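Local coordinates for WbbZ protein (Klebsiella pneumoniae subsp. pneumoniae NTUH-K2044, PDB 6X1L), which is of uncertain function but belongs to the polysaccharide pyruvyl transferase family, and so may transfer pyruvyl groups to cell-surface sugars, at the interface of chains A and B. Numbering follows the deposited sequence. Chains: chain A/B, WbbZ protein.

The interface of chains A and B. Residues chain A 195, 208-209, 211-212, 215; chain B 195, 205, 208-209, 212.
A:Cys212 points its sulfur at the backbone of B:Ser209, and B:Cys212 does the same to A:Ser209, a compact example of two-fold helix pairing. With SG beside its own backbone N (chi1 -73°), the thiol of A:Cys212 lies 3.3 Å from B:Ser209 N, against the helical peptide link between B:Asn208 and B:Ser209; B:Asn208 CB closes on the sulfur. A:Cys212 CB meets the NE1 and CZ2 flank of the B:Trp195 indole, 3.6 Å from CZ2, while B:Leu205 CD1 touches the same CB at 3.7 Å and sits over the centre of the same indole face.

Beside this dense core, the contact is wetted. Indole nitrogen B:Trp195 NE1 binds a water at 3.0 Å, which A:Ser209 OG holds at 2.8 Å and A:Ser209 O also reaches; the twin water serves A:Trp195. On the other flank the fit is less definite. The B:Asn208 amide lies against A:Arg211 CB, its ND2 3.5 Å away, the side chains crossing at about a right angle. That ND2 also faces A:Asn215 ND2 at 2.8 Å, a doubtful pairing of donors; turning A:Asn215 over would probably put its OD1 opposite as an acceptor. A:Arg211 NH1 hydrogen-bonds A:Asn208 OD1 at 2.8 Å, from 48° out of the carbonyl plane.

The structure alone does not show whether this dimer forms in solution. Helix 203-218 of each chain meets its twin across the two-fold, with A:Trp195 and B:Trp195 from the loop before it.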
loop_
_atom_site.group_PDB
_atom_site.type_symbol
_atom_site.label_atom_id
_atom_site.label_comp_id
_atom_site.label_asym_id
_atom_site.label_seq_id
_atom_site.Cartn_x
_atom_site.Cartn_y
_atom_site.Cartn_z
ATOM N N TRP A 195 -3.539 -3.981 1.450
ATOM C CA TRP A 195 -3.171 -4.272 2.829
ATOM C C TRP A 195 -4.416 -4.747 3.566
ATOM O O TRP A 195 -5.448 -4.073 3.534
ATOM C CB TRP A 195 -2.572 -3.038 3.504
ATOM C CG TRP A 195 -1.166 -2.764 3.064
ATOM C CD1 TRP A 195 -0.772 -2.064 1.963
ATOM C CD2 TRP A 195 0.031 -3.205 3.711
ATOM N NE1 TRP A 195 0.602 -2.038 1.883
ATOM C CE2 TRP A 195 1.118 -2.730 2.947
ATOM C CE3 TRP A 195 0.291 -3.952 4.863
ATOM C CZ2 TRP A 195 2.440 -2.979 3.300
ATOM C CZ3 TRP A 195 1.606 -4.199 5.212
ATOM C CH2 TRP A 195 2.665 -3.713 4.433
ATOM N N ASN A 208 -0.187 6.046 4.692
ATOM C CA ASN A 208 0.468 5.780 3.412
ATOM C C ASN A 208 -0.314 4.771 2.578
ATOM O O ASN A 208 -0.379 4.905 1.351
ATOM C CB ASN A 208 1.905 5.327 3.652
ATOM C CG ASN A 208 2.802 6.473 4.056
ATOM O OD1 ASN A 208 2.676 7.583 3.539
ATOM N ND2 ASN A 208 3.705 6.220 4.988
ATOM N N SER A 209 -0.937 3.776 3.217
ATOM C CA SER A 209 -1.866 2.920 2.485
ATOM C C SER A 209 -3.011 3.732 1.898
ATOM O O SER A 209 -3.458 3.470 0.774
ATOM C CB SER A 209 -2.410 1.821 3.394
ATOM O OG SER A 209 -3.461 1.119 2.749
ATOM N N ARG A 211 -2.852 6.918 1.062
ATOM C CA ARG A 211 -2.271 7.637 -0.069
ATOM C C ARG A 211 -2.255 6.771 -1.320
ATOM O O ARG A 211 -2.602 7.240 -2.412
ATOM C CB ARG A 211 -0.861 8.115 0.278
ATOM C CG ARG A 211 -0.848 9.289 1.242
ATOM C CD ARG A 211 0.547 9.870 1.454
ATOM N NE ARG A 211 0.488 11.017 2.359
ATOM C CZ ARG A 211 0.746 10.961 3.663
ATOM N NH1 ARG A 211 1.108 9.815 4.226
ATOM N NH2 ARG A 211 0.650 12.054 4.407
ATOM N N CYS A 212 -1.874 5.496 -1.177
ATOM C CA CYS A 212 -1.863 4.580 -2.315
ATOM C C CYS A 212 -3.226 4.519 -2.993
ATOM O O CYS A 212 -3.335 4.694 -4.211
ATOM C CB CYS A 212 -1.437 3.184 -1.862
ATOM S SG CYS A 212 0.318 3.023 -1.481
ATOM N N ASN A 215 -3.898 7.838 -4.606
ATOM C CA ASN A 215 -3.070 7.989 -5.804
ATOM C C ASN A 215 -3.671 7.239 -6.981
ATOM O O ASN A 215 -3.700 7.752 -8.106
ATOM C CB ASN A 215 -1.650 7.479 -5.554
ATOM C CG ASN A 215 -0.873 8.342 -4.589
ATOM O OD1 ASN A 215 -1.188 9.512 -4.376
ATOM N ND2 ASN A 215 0.163 7.764 -4.005
ATOM N N TRP B 195 0.289 -4.474 -3.221
ATOM C CA TRP B 195 0.011 -3.950 -4.551
ATOM C C TRP B 195 0.741 -4.816 -5.569
ATOM O O TRP B 195 1.947 -5.036 -5.442
ATOM C CB TRP B 195 0.447 -2.489 -4.661
ATOM C CG TRP B 195 -0.492 -1.550 -3.968
ATOM C CD1 TRP B 195 -0.486 -1.208 -2.648
ATOM C CD2 TRP B 195 -1.590 -0.850 -4.560
ATOM N NE1 TRP B 195 -1.513 -0.332 -2.380
ATOM C CE2 TRP B 195 -2.204 -0.095 -3.539
ATOM C CE3 TRP B 195 -2.112 -0.784 -5.855
ATOM C CZ2 TRP B 195 -3.311 0.713 -3.775
ATOM C CZ3 TRP B 195 -3.213 0.019 -6.087
ATOM C CH2 TRP B 195 -3.801 0.758 -5.052
ATOM N N LEU B 205 2.352 6.501 -6.373
ATOM C CA LEU B 205 1.924 5.176 -5.942
ATOM C C LEU B 205 3.116 4.282 -5.629
ATOM O O LEU B 205 3.088 3.525 -4.650
ATOM C CB LEU B 205 1.027 4.552 -7.013
ATOM C CG LEU B 205 0.454 3.158 -6.764
ATOM C CD1 LEU B 205 -0.121 3.047 -5.358
ATOM C CD2 LEU B 205 -0.615 2.861 -7.801
ATOM N N ASN B 208 4.675 5.631 -2.246
ATOM C CA ASN B 208 3.838 5.423 -1.066
ATOM C C ASN B 208 3.662 3.941 -0.754
ATOM O O ASN B 208 3.631 3.558 0.421
ATOM C CB ASN B 208 2.497 6.127 -1.254
ATOM C CG ASN B 208 2.616 7.625 -1.103
ATOM O OD1 ASN B 208 3.357 8.115 -0.252
ATOM N ND2 ASN B 208 1.900 8.363 -1.934
ATOM N N SER B 209 3.575 3.088 -1.780
ATOM C CA SER B 209 3.623 1.652 -1.528
ATOM C C SER B 209 4.928 1.257 -0.853
ATOM O O SER B 209 4.944 0.396 0.035
ATOM C CB SER B 209 3.445 0.874 -2.830
ATOM O OG SER B 209 3.696 -0.507 -2.621
ATOM N N CYS B 212 4.796 2.106 2.769
ATOM C CA CYS B 212 4.042 1.092 3.503
ATOM C C CYS B 212 4.937 -0.067 3.925
ATOM O O CYS B 212 4.967 -0.447 5.100
ATOM C CB CYS B 212 2.883 0.579 2.650
ATOM S SG CYS B 212 1.511 1.735 2.478
HETATM O O HOH W 1 2.561 -1.827 -0.371
HETATM O O HOH W 2 -3.154 0.282 0.048
#